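Local coordinates for protein DNA ligase (Aquifex aeolicus, PDB 3QWU) that probably joins nucleic acid ends as an ATP-dependent ligase, and binds adenosine and calcium, at residues A[289-292]-A[293-296]; A[353-356]-A[357-361]. All coordinates share one frame; numbering follows the deposited sequence.

Contact 1: A[289-292]-A[293-296]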
loop_
_atom_site.group_PDB
_atom_site.type_symbol
_atom_site.label_atom_id
_atom_site.label_comp_id
_atom_site.label_asym_id
_atom_site.label_seq_id
_atom_site.Cartn_x
_atom_site.Cartn_y
_atom_site.Cartn_z
ATOM N N LEU A 289 -13.476 -5.972 1.097
ATOM C CA LEU A 289 -12.814 -6.906 1.993
ATOM C C LEU A 289 -13.857 -7.694 2.772
ATOM O O LEU A 289 -13.692 -8.875 2.948
ATOM C CB LEU A 289 -11.831 -6.142 2.929
ATOM C CG LEU A 289 -10.328 -6.441 2.949
ATOM C CD1 LEU A 289 -9.768 -7.238 1.736
ATOM C CD2 LEU A 289 -9.520 -5.191 3.167
ATOM N N PHE A 290 -14.940 -7.045 3.207
ATOM C CA PHE A 290 -16.032 -7.741 3.927
ATOM C C PHE A 290 -16.612 -8.833 3.071
ATOM O O PHE A 290 -16.867 -9.918 3.542
ATOM C CB PHE A 290 -17.182 -6.785 4.295
ATOM C CG PHE A 290 -17.811 -7.094 5.568
ATOM C CD1 PHE A 290 -17.260 -6.616 6.749
ATOM C CD2 PHE A 290 -18.942 -7.877 5.628
ATOM C CE1 PHE A 290 -17.814 -6.939 8.011
ATOM C CE2 PHE A 290 -19.546 -8.203 6.880
ATOM C CZ PHE A 290 -18.972 -7.730 8.068
ATOM N N GLN A 291 -16.831 -8.540 1.794
ATOM C CA GLN A 291 -17.284 -9.563 0.873
ATOM C C GLN A 291 -16.303 -10.674 0.669
ATOM O O GLN A 291 -16.717 -11.787 0.391
ATOM C CB GLN A 291 -17.520 -8.972 -0.502
ATOM C CG GLN A 291 -18.753 -8.142 -0.635
ATOM C CD GLN A 291 -18.727 -7.346 -1.935
ATOM O OE1 GLN A 291 -19.288 -6.266 -1.999
ATOM N NE2 GLN A 291 -18.073 -7.886 -2.968
ATOM N N ALA A 292 -15.008 -10.388 0.678
ATOM C CA ALA A 292 -14.056 -11.472 0.557
ATOM C C ALA A 292 -14.066 -12.358 1.839
ATOM O O ALA A 292 -13.896 -13.577 1.726
ATOM C CB ALA A 292 -12.669 -10.976 0.238
ATOM N N ILE A 293 -14.271 -11.752 3.027
ATOM C CA ILE A 293 -14.489 -12.521 4.257
ATOM C C ILE A 293 -15.780 -13.337 4.264
ATOM O O ILE A 293 -15.790 -14.501 4.699
ATOM C CB ILE A 293 -14.470 -11.623 5.494
ATOM C CG1 ILE A 293 -13.028 -11.181 5.780
ATOM C CG2 ILE A 293 -15.067 -12.311 6.726
ATOM C CD1 ILE A 293 -12.960 -9.810 6.403
ATOM N N GLU A 294 -16.891 -12.737 3.832
ATOM C CA GLU A 294 -18.149 -13.532 3.681
ATOM C C GLU A 294 -17.926 -14.719 2.714
ATOM O O GLU A 294 -18.407 -15.811 2.998
ATOM C CB GLU A 294 -19.340 -12.689 3.198
ATOM C CG GLU A 294 -19.995 -11.809 4.324
ATOM C CD GLU A 294 -20.786 -10.625 3.753
ATOM O OE1 GLU A 294 -20.648 -10.337 2.562
ATOM O OE2 GLU A 294 -21.549 -9.979 4.485
ATOM N N GLN A 295 -17.219 -14.495 1.599
ATOM C CA GLN A 295 -17.029 -15.551 0.630
ATOM C C GLN A 295 -16.143 -16.658 1.245
ATOM O O GLN A 295 -16.459 -17.858 1.106
ATOM C CB GLN A 295 -16.447 -15.024 -0.665
ATOM C CG GLN A 295 -16.336 -16.047 -1.793
ATOM C CD GLN A 295 -15.478 -15.590 -2.996
ATOM O OE1 GLN A 295 -14.319 -15.137 -2.852
ATOM N NE2 GLN A 295 -16.041 -15.743 -4.193
ATOM N N PHE A 296 -15.099 -16.250 1.963
ATOM C CA PHE A 296 -14.260 -17.184 2.688
ATOM C C PHE A 296 -15.028 -18.022 3.699
ATOM O O PHE A 296 -14.791 -19.233 3.802
ATOM C CB PHE A 296 -13.116 -16.498 3.441
ATOM C CG PHE A 296 -12.246 -17.470 4.164
ATOM C CD1 PHE A 296 -12.316 -17.611 5.534
ATOM C CD2 PHE A 296 -11.437 -18.351 3.450
ATOM C CE1 PHE A 296 -11.539 -18.563 6.200
ATOM C CE2 PHE A 296 -10.675 -19.294 4.098
ATOM C CZ PHE A 296 -10.710 -19.396 5.487
#
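Late in the long helix 276-299, the side chains of Phe290 and Glu294 meet at their ends, one turn apart, a worked example of how an i to i+4 pair rides on alpha-helical hydrogen bonding. Glu294 N donates to Phe290 O at 2.8 Å. Glu294 OE2 reaches the edge of the Phe290 ring in its plane, 3.5 Å from CD2 and almost as near CE2, where the ring hydrogens carry slight positive charge. The carboxylate is turned 86° against the plane of the ring. Glu294 gets there because its CG lies beside the backbone N (chi1 -78°) and the chain then runs extended back toward the preceding turn. The neighbouring bonds repeat the i to i+4 pattern: Ile293 N to Leu289 O at 2.9 Å, Phe296 N to Ala292 O also at 2.9 Å, and Gln295 N to Gln291 O at 3.0 Å. Ile293 CD1 folds back to within 3.7 Å of Leu289 O. Gln295 OE1 accepts a hydrogen bond from Tyr303 N, just beyond the end of the helix. Leu289 and Ile293 pack on helix 353-363, while Phe290 meets Leu271 of the second subunit: the arrangement is that of an amphipathic alpha helix serving its own chain and a dimer contact.

Contact 2: A[353-356]-A[357-361]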
loop_
_atom_site.group_PDB
_atom_site.type_symbol
_atom_site.label_atom_id
_atom_site.label_comp_id
_atom_site.label_asym_id
_atom_site.label_seq_id
_atom_site.Cartn_x
_atom_site.Cartn_y
_atom_site.Cartn_z
ATOM N N LEU A 353 -4.731 -17.460 -3.326
ATOM C CA LEU A 353 -4.273 -18.399 -2.302
ATOM C C LEU A 353 -3.734 -17.702 -1.077
ATOM O O LEU A 353 -3.870 -18.211 0.039
ATOM C CB LEU A 353 -3.138 -19.307 -2.834
ATOM C CG LEU A 353 -3.346 -20.602 -3.634
ATOM C CD1 LEU A 353 -4.757 -20.841 -4.200
ATOM C CD2 LEU A 353 -2.309 -20.595 -4.758
ATOM N N ASN A 354 -3.080 -16.568 -1.297
ATOM C CA ASN A 354 -2.490 -15.829 -0.193
ATOM C C ASN A 354 -3.535 -15.090 0.611
ATOM O O ASN A 354 -3.514 -15.133 1.817
ATOM C CB ASN A 354 -1.324 -14.946 -0.660
ATOM C CG ASN A 354 -0.068 -15.808 -1.065
ATOM O OD1 ASN A 354 0.771 -15.397 -1.886
ATOM N ND2 ASN A 354 0.008 -17.021 -0.519
ATOM N N MET A 355 -4.502 -14.488 -0.042
ATOM C CA MET A 355 -5.606 -13.894 0.677
ATOM C C MET A 355 -6.365 -14.974 1.391
ATOM O O MET A 355 -6.756 -14.780 2.558
ATOM C CB MET A 355 -6.565 -13.156 -0.259
ATOM C CG MET A 355 -7.621 -12.374 0.460
ATOM S SD MET A 355 -6.887 -11.161 1.611
ATOM C CE MET A 355 -6.843 -9.737 0.513
ATOM N N THR A 356 -6.572 -16.094 0.690
ATOM C CA THR A 356 -7.266 -17.254 1.228
ATOM C C THR A 356 -6.598 -17.733 2.506
ATOM O O THR A 356 -7.272 -17.813 3.557
ATOM C CB THR A 356 -7.416 -18.392 0.169
ATOM O OG1 THR A 356 -8.345 -17.963 -0.846
ATOM C CG2 THR A 356 -7.950 -19.727 0.837
ATOM N N GLY A 357 -5.292 -18.012 2.444
ATOM C CA GLY A 357 -4.512 -18.417 3.653
ATOM C C GLY A 357 -4.458 -17.337 4.752
ATOM O O GLY A 357 -4.509 -17.621 5.932
ATOM N N LEU A 358 -4.381 -16.065 4.382
ATOM C CA LEU A 358 -4.294 -15.016 5.392
ATOM C C LEU A 358 -5.614 -14.906 6.158
ATOM O O LEU A 358 -5.642 -14.882 7.371
ATOM C CB LEU A 358 -3.948 -13.692 4.725
ATOM C CG LEU A 358 -3.885 -12.424 5.649
ATOM C CD1 LEU A 358 -2.853 -12.663 6.732
ATOM C CD2 LEU A 358 -3.515 -11.211 4.773
ATOM N N LEU A 359 -6.721 -14.849 5.443
ATOM C CA LEU A 359 -8.015 -14.710 6.098
ATOM C C LEU A 359 -8.317 -15.932 6.995
ATOM O O LEU A 359 -8.818 -15.776 8.112
ATOM C CB LEU A 359 -9.117 -14.439 5.069
ATOM C CG LEU A 359 -9.130 -13.130 4.237
ATOM C CD1 LEU A 359 -10.397 -13.064 3.361
ATOM C CD2 LEU A 359 -9.079 -11.884 5.066
ATOM N N GLY A 360 -7.970 -17.130 6.541
ATOM C CA GLY A 360 -8.045 -18.324 7.353
ATOM C C GLY A 360 -7.226 -18.237 8.632
ATOM O O GLY A 360 -7.650 -18.745 9.716
ATOM N N HIS A 361 -6.047 -17.627 8.522
ATOM C CA HIS A 361 -5.133 -17.540 9.660
ATOM C C HIS A 361 -5.658 -16.544 10.699
ATOM O O HIS A 361 -5.683 -16.826 11.876
ATOM C CB HIS A 361 -3.710 -17.180 9.187
ATOM C CG HIS A 361 -2.709 -17.069 10.303
ATOM N ND1 HIS A 361 -2.247 -18.161 11.005
ATOM C CD2 HIS A 361 -2.113 -15.984 10.863
ATOM C CE1 HIS A 361 -1.397 -17.757 11.939
ATOM N NE2 HIS A 361 -1.293 -16.438 11.867
#
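Met355 and Leu359 touch one turn apart on the alpha helix 353-363, giving an i to i+4 apolar pair on its buried side. The sulfur SD of Met355 comes to 4.0 Å from Leu359 CG, with the two side chains set aslant, and Met355 CG lies 4.1 Å from Leu359 CD1. Leu359 CG also sits 3.3 Å from Met355 O, beside the carbonyl that accepts its own backbone N-H. The torsions explain the meeting: Met355 sends CG anti to its N (chi1 -172°) and then bends at chi2 and chi3, whereas Leu359 keeps CG beside its N (chi1 -65°), leaning back toward the earlier turn. Beneath the pair, Leu359 N donates to Met355 O at 2.9 Å, and further i to i+4 bonds join Gly357 N to Leu353 O and Leu358 N to Asn354 O. Farther out, Met355 packs on Leu289 and Leu359 on Ile293 of helix 276-299, while Leu358 and Leu359 both meet Leu260 of the second subunit. Replacing Leu359 by an alanine would probably leave the sulfur of Met355 without its apolar neighbour on the same helix and open a gap facing Ile293 and Leu260 of the second subunit. At the helix start, Thr356 OG1 is hydrogen-bonded to Phe352 O and to Val302 N, which links this first turn to the loop after helix 276-299. One turn later, Gly360 N closes on Thr356 O at 3.1 Å.

In the fold
From the N terminus, the chain passes the adenosine-binding region and reaches contact 1 near the end of helix 276-299, then runs through strand 303-310, helix 313-325 and strands 330-340 and 343-352 before contact 2 opens helix 353-363. Each contact spans about two turns of one helix and closes no loop; the two lie in series, neither nesting nor crossing. Their centres are nonetheless only about 11 Å apart, and the helices meet directly: Phe296 CZ lies 3.4 Å from Gly360 CA, and Leu289 CD1 is 4.0 Å from Met355 CE. Together they bring together two helices of the C-terminal region separated in sequence by three strands and a helix, and both also touch the second subunit.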